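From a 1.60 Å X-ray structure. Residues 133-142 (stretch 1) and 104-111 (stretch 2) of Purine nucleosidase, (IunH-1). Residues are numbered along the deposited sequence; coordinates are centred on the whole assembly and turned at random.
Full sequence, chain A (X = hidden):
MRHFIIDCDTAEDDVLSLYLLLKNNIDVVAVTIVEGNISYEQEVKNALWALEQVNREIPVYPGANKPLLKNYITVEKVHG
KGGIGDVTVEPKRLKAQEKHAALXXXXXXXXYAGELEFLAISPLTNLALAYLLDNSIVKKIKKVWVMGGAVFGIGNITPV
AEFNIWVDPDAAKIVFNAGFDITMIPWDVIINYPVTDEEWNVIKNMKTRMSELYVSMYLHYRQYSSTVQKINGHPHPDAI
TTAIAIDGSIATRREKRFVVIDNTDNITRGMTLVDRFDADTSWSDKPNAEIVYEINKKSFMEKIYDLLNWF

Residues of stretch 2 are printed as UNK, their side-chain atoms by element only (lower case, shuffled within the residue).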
# COMPACT_ATOMS: atom_id res chain seq x y z
N LEU A 133 -3.06 -25.81 -7.77
CA LEU A 133 -3.68 -27.13 -7.65
C LEU A 133 -2.66 -28.28 -7.54
O LEU A 133 -2.97 -29.30 -6.92
CB LEU A 133 -4.61 -27.37 -8.82
CG LEU A 133 -5.84 -26.49 -8.74
CD1 LEU A 133 -6.48 -26.33 -10.10
CD2 LEU A 133 -6.83 -27.04 -7.71
N ASP A 134 -1.49 -28.12 -8.17
CA ASP A 134 -0.43 -29.17 -8.14
C ASP A 134 0.95 -28.51 -8.19
O ASP A 134 1.49 -28.20 -9.25
CB ASP A 134 -0.60 -30.15 -9.31
CG ASP A 134 0.35 -31.32 -9.25
OD1 ASP A 134 1.22 -31.37 -8.36
OD2 ASP A 134 0.21 -32.24 -10.10
N ASN A 135 1.56 -28.34 -7.02
CA ASN A 135 2.86 -27.68 -6.95
C ASN A 135 3.99 -28.43 -7.67
O ASN A 135 5.02 -27.81 -7.98
CB ASN A 135 3.30 -27.48 -5.50
CG ASN A 135 2.42 -26.58 -4.64
OD1 ASN A 135 2.68 -26.54 -3.42
ND2 ASN A 135 1.43 -25.85 -5.18
N SER A 136 3.81 -29.74 -7.91
CA SER A 136 4.82 -30.60 -8.56
C SER A 136 5.11 -30.24 -10.01
O SER A 136 6.11 -30.67 -10.59
CB SER A 136 4.45 -32.09 -8.43
OG SER A 136 3.42 -32.48 -9.30
N ILE A 137 4.26 -29.40 -10.62
CA ILE A 137 4.52 -29.00 -12.00
C ILE A 137 5.79 -28.16 -12.15
O ILE A 137 6.30 -28.00 -13.25
CB ILE A 137 3.30 -28.28 -12.70
CG1 ILE A 137 3.01 -26.90 -12.10
CG2 ILE A 137 2.06 -29.16 -12.66
CD1 ILE A 137 1.93 -26.11 -12.88
N VAL A 138 6.32 -27.62 -11.05
CA VAL A 138 7.54 -26.83 -11.13
C VAL A 138 8.74 -27.69 -11.60
O VAL A 138 9.56 -27.21 -12.38
CB VAL A 138 7.86 -26.16 -9.79
CG1 VAL A 138 9.27 -25.62 -9.77
CG2 VAL A 138 6.87 -25.04 -9.50
N LYS A 139 8.81 -28.93 -11.16
CA LYS A 139 9.84 -29.83 -11.70
C LYS A 139 9.43 -30.45 -13.03
O LYS A 139 10.29 -30.64 -13.92
CB LYS A 139 10.22 -30.92 -10.72
CG LYS A 139 11.37 -31.79 -11.32
CD LYS A 139 12.13 -32.53 -10.32
CE LYS A 139 13.04 -33.52 -11.03
NZ LYS A 139 13.90 -34.24 -10.05
N LYS A 140 8.15 -30.79 -13.18
CA LYS A 140 7.69 -31.50 -14.39
C LYS A 140 7.76 -30.64 -15.65
O LYS A 140 7.97 -31.17 -16.75
CB LYS A 140 6.28 -32.06 -14.20
CG LYS A 140 6.22 -33.12 -13.12
CD LYS A 140 4.82 -33.50 -12.73
CE LYS A 140 4.86 -34.54 -11.61
NZ LYS A 140 3.49 -34.86 -11.12
N ILE A 141 7.57 -29.34 -15.50
CA ILE A 141 7.78 -28.43 -16.62
C ILE A 141 9.27 -28.04 -16.68
O ILE A 141 9.85 -27.48 -15.72
CB ILE A 141 6.87 -27.19 -16.50
CG1 ILE A 141 5.41 -27.62 -16.64
CG2 ILE A 141 7.32 -26.09 -17.47
CD1 ILE A 141 4.37 -26.53 -16.28
N LYS A 142 9.90 -28.36 -17.81
CA LYS A 142 11.32 -28.12 -18.03
C LYS A 142 11.69 -26.64 -18.05
O LYS A 142 12.73 -26.22 -17.53
CB LYS A 142 11.72 -28.79 -19.37
CG LYS A 142 13.15 -28.59 -19.79
CD LYS A 142 13.47 -29.38 -21.04
CE LYS A 142 14.92 -29.19 -21.43
NZ LYS A 142 15.36 -30.21 -22.41
N UNK A 104 -5.79 -29.19 -17.71
CA UNK A 104 -5.05 -29.71 -18.86
C UNK A 104 -3.54 -29.55 -18.70
O UNK A 104 -2.77 -30.44 -19.04
c UNK A 104 -5.52 -29.03 -20.16
N UNK A 105 -3.11 -28.41 -18.17
CA UNK A 105 -1.67 -28.18 -17.90
C UNK A 105 -1.12 -29.23 -16.93
O UNK A 105 -0.05 -29.78 -17.18
c UNK A 105 -1.42 -26.75 -17.37
c UNK A 105 -1.94 -24.28 -17.90
c UNK A 105 0.03 -26.58 -16.85
c UNK A 105 -1.73 -25.71 -18.45
N UNK A 106 -1.87 -29.54 -15.87
CA UNK A 106 -1.43 -30.57 -14.92
C UNK A 106 -1.32 -31.94 -15.61
O UNK A 106 -0.30 -32.65 -15.46
c UNK A 106 -2.06 -31.84 -12.82
c UNK A 106 -2.37 -30.61 -13.71
c UNK A 106 -3.39 -29.13 -11.89
c UNK A 106 -2.24 -29.34 -12.87
N UNK A 107 -2.34 -32.32 -16.39
CA UNK A 107 -2.32 -33.61 -17.09
C UNK A 107 -1.14 -33.72 -18.05
O UNK A 107 -0.47 -34.76 -18.12
c UNK A 107 -3.64 -33.79 -17.85
o UNK A 107 -5.98 -34.09 -17.40
o UNK A 107 -4.58 -34.56 -15.77
c UNK A 107 -4.81 -34.16 -16.93
N UNK A 108 -0.88 -32.65 -18.80
CA UNK A 108 0.19 -32.61 -19.81
C UNK A 108 1.58 -32.59 -19.15
O UNK A 108 2.53 -33.19 -19.67
c UNK A 108 -0.85 -32.74 -22.79
c UNK A 108 -1.21 -31.71 -21.73
c UNK A 108 -0.04 -31.45 -20.78
c UNK A 108 -1.70 -30.38 -22.33
N UNK A 109 1.69 -31.93 -18.01
CA UNK A 109 2.94 -31.92 -17.24
C UNK A 109 3.27 -33.32 -16.76
O UNK A 109 4.44 -33.71 -16.70
c UNK A 109 2.83 -30.92 -16.05
N UNK A 110 2.26 -34.11 -16.43
CA UNK A 110 2.48 -35.51 -16.09
C UNK A 110 2.85 -36.34 -17.31
O UNK A 110 3.79 -37.14 -17.26
c UNK A 110 1.25 -36.08 -15.39
n UNK A 110 0.05 -35.28 -13.44
c UNK A 110 1.20 -35.73 -13.91
o UNK A 110 2.17 -35.97 -13.19
N UNK A 111 2.11 -36.17 -18.41
CA UNK A 111 2.36 -36.97 -19.62
C UNK A 111 3.76 -36.74 -20.20
O UNK A 111 4.42 -37.70 -20.65
o UNK A 111 0.50 -37.97 -24.07
o UNK A 111 -0.51 -36.42 -22.86
c UNK A 111 0.42 -37.25 -23.03
c UNK A 111 1.53 -37.39 -21.99
c UNK A 111 1.29 -36.66 -20.68

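Position 104 carries a single side-chain carbon, the CB, and nothing beyond it. It stays more than 10 Å from stretch 1. One carbon without extension identifies Ala104.

At position 105 there are four carbons, forked at the first, with one arm two carbons long. The CA-to-CB bond runs sideways to stretch 1, yet the one-carbon arm lies 4.4 Å from both Ile137 CD1 and Ile141 CD1. A fork at CB with unequal arms is the signature of isoleucine, so this is Ile105, with chi1 m and chi2 t. The short arm that meets both isoleucines is Ile105 CG2.

Position 106 repeats the pattern: four carbons, a fork at the first, one longer arm. Here too the CA-to-CB bond is sideways, but the end of the side chain comes nearer. The last carbon of the long arm reaches Leu133 CB at 3.7 Å, the inner carbon of that arm is 4.3 Å from Ile137 CG2, and the one-carbon arm packs 3.6 Å from Asp134 OD2. It is Ile106, again m and t, and these atoms are Ile106 CD1, CG1 and CG2 in turn. It loses 76 Å² to the contact, the largest share of any residue in either stretch.

Position 107 has two carbons, the second bearing two oxygens, and is exposed and out of reach of stretch 1. This short carboxylate is Asp107.

Four carbons recur at position 108, but the fork now falls at the second, and the side chain comes no nearer to stretch 1 than 7.8 Å. That makes it Leu108.

Position 109 again shows one carbon only. Its CB points toward stretch 1, 3.9 Å from Ile137 CG2 and 4.2 Å from Ile141 CG1. The residue is Ala109, and its small side chain accompanies a close approach of the backbones: its CA is 5.6 Å from Lys140 CA, and Ala109 O lies 3.5 Å from Lys140 CB.

Position 110 has two carbons, the second carrying one oxygen and one nitrogen, a carboxamide. The oxygen lies 2.7 Å from Lys140 NZ. The residue is Asn110, and Lys140 NZ donates to Asn110 OD1 across that distance.

Position 111 has three carbons, the third with two oxygens, and makes no contact with stretch 1. This longer carboxylate is Glu111.

The contact therefore uses one side of a regular helix, in which Ala109 N bonds to Ile105 O at 2.9 Å and Asn110 N to Ile106 O at 3.1 Å. Positions 105, 106 and 109 supply its apolar surface, against which Leu133, Ile137 and Ile141 pack; 386 Å² is buried in all. A polar chain borders this surface. Asp134 OD1 accepts from Ser136 N at 3.1 Å, a capping bond, and from Ser136 OG at 2.6 Å. Lys140 NZ donates to Ser136 OG at 3.0 Å as well as to Asn110 OD1, so the single hydrogen bond between the stretches is tied to the network that braces the turn from Asp134 to Ile137.

Stretch 2 104-111: AIIDLANE
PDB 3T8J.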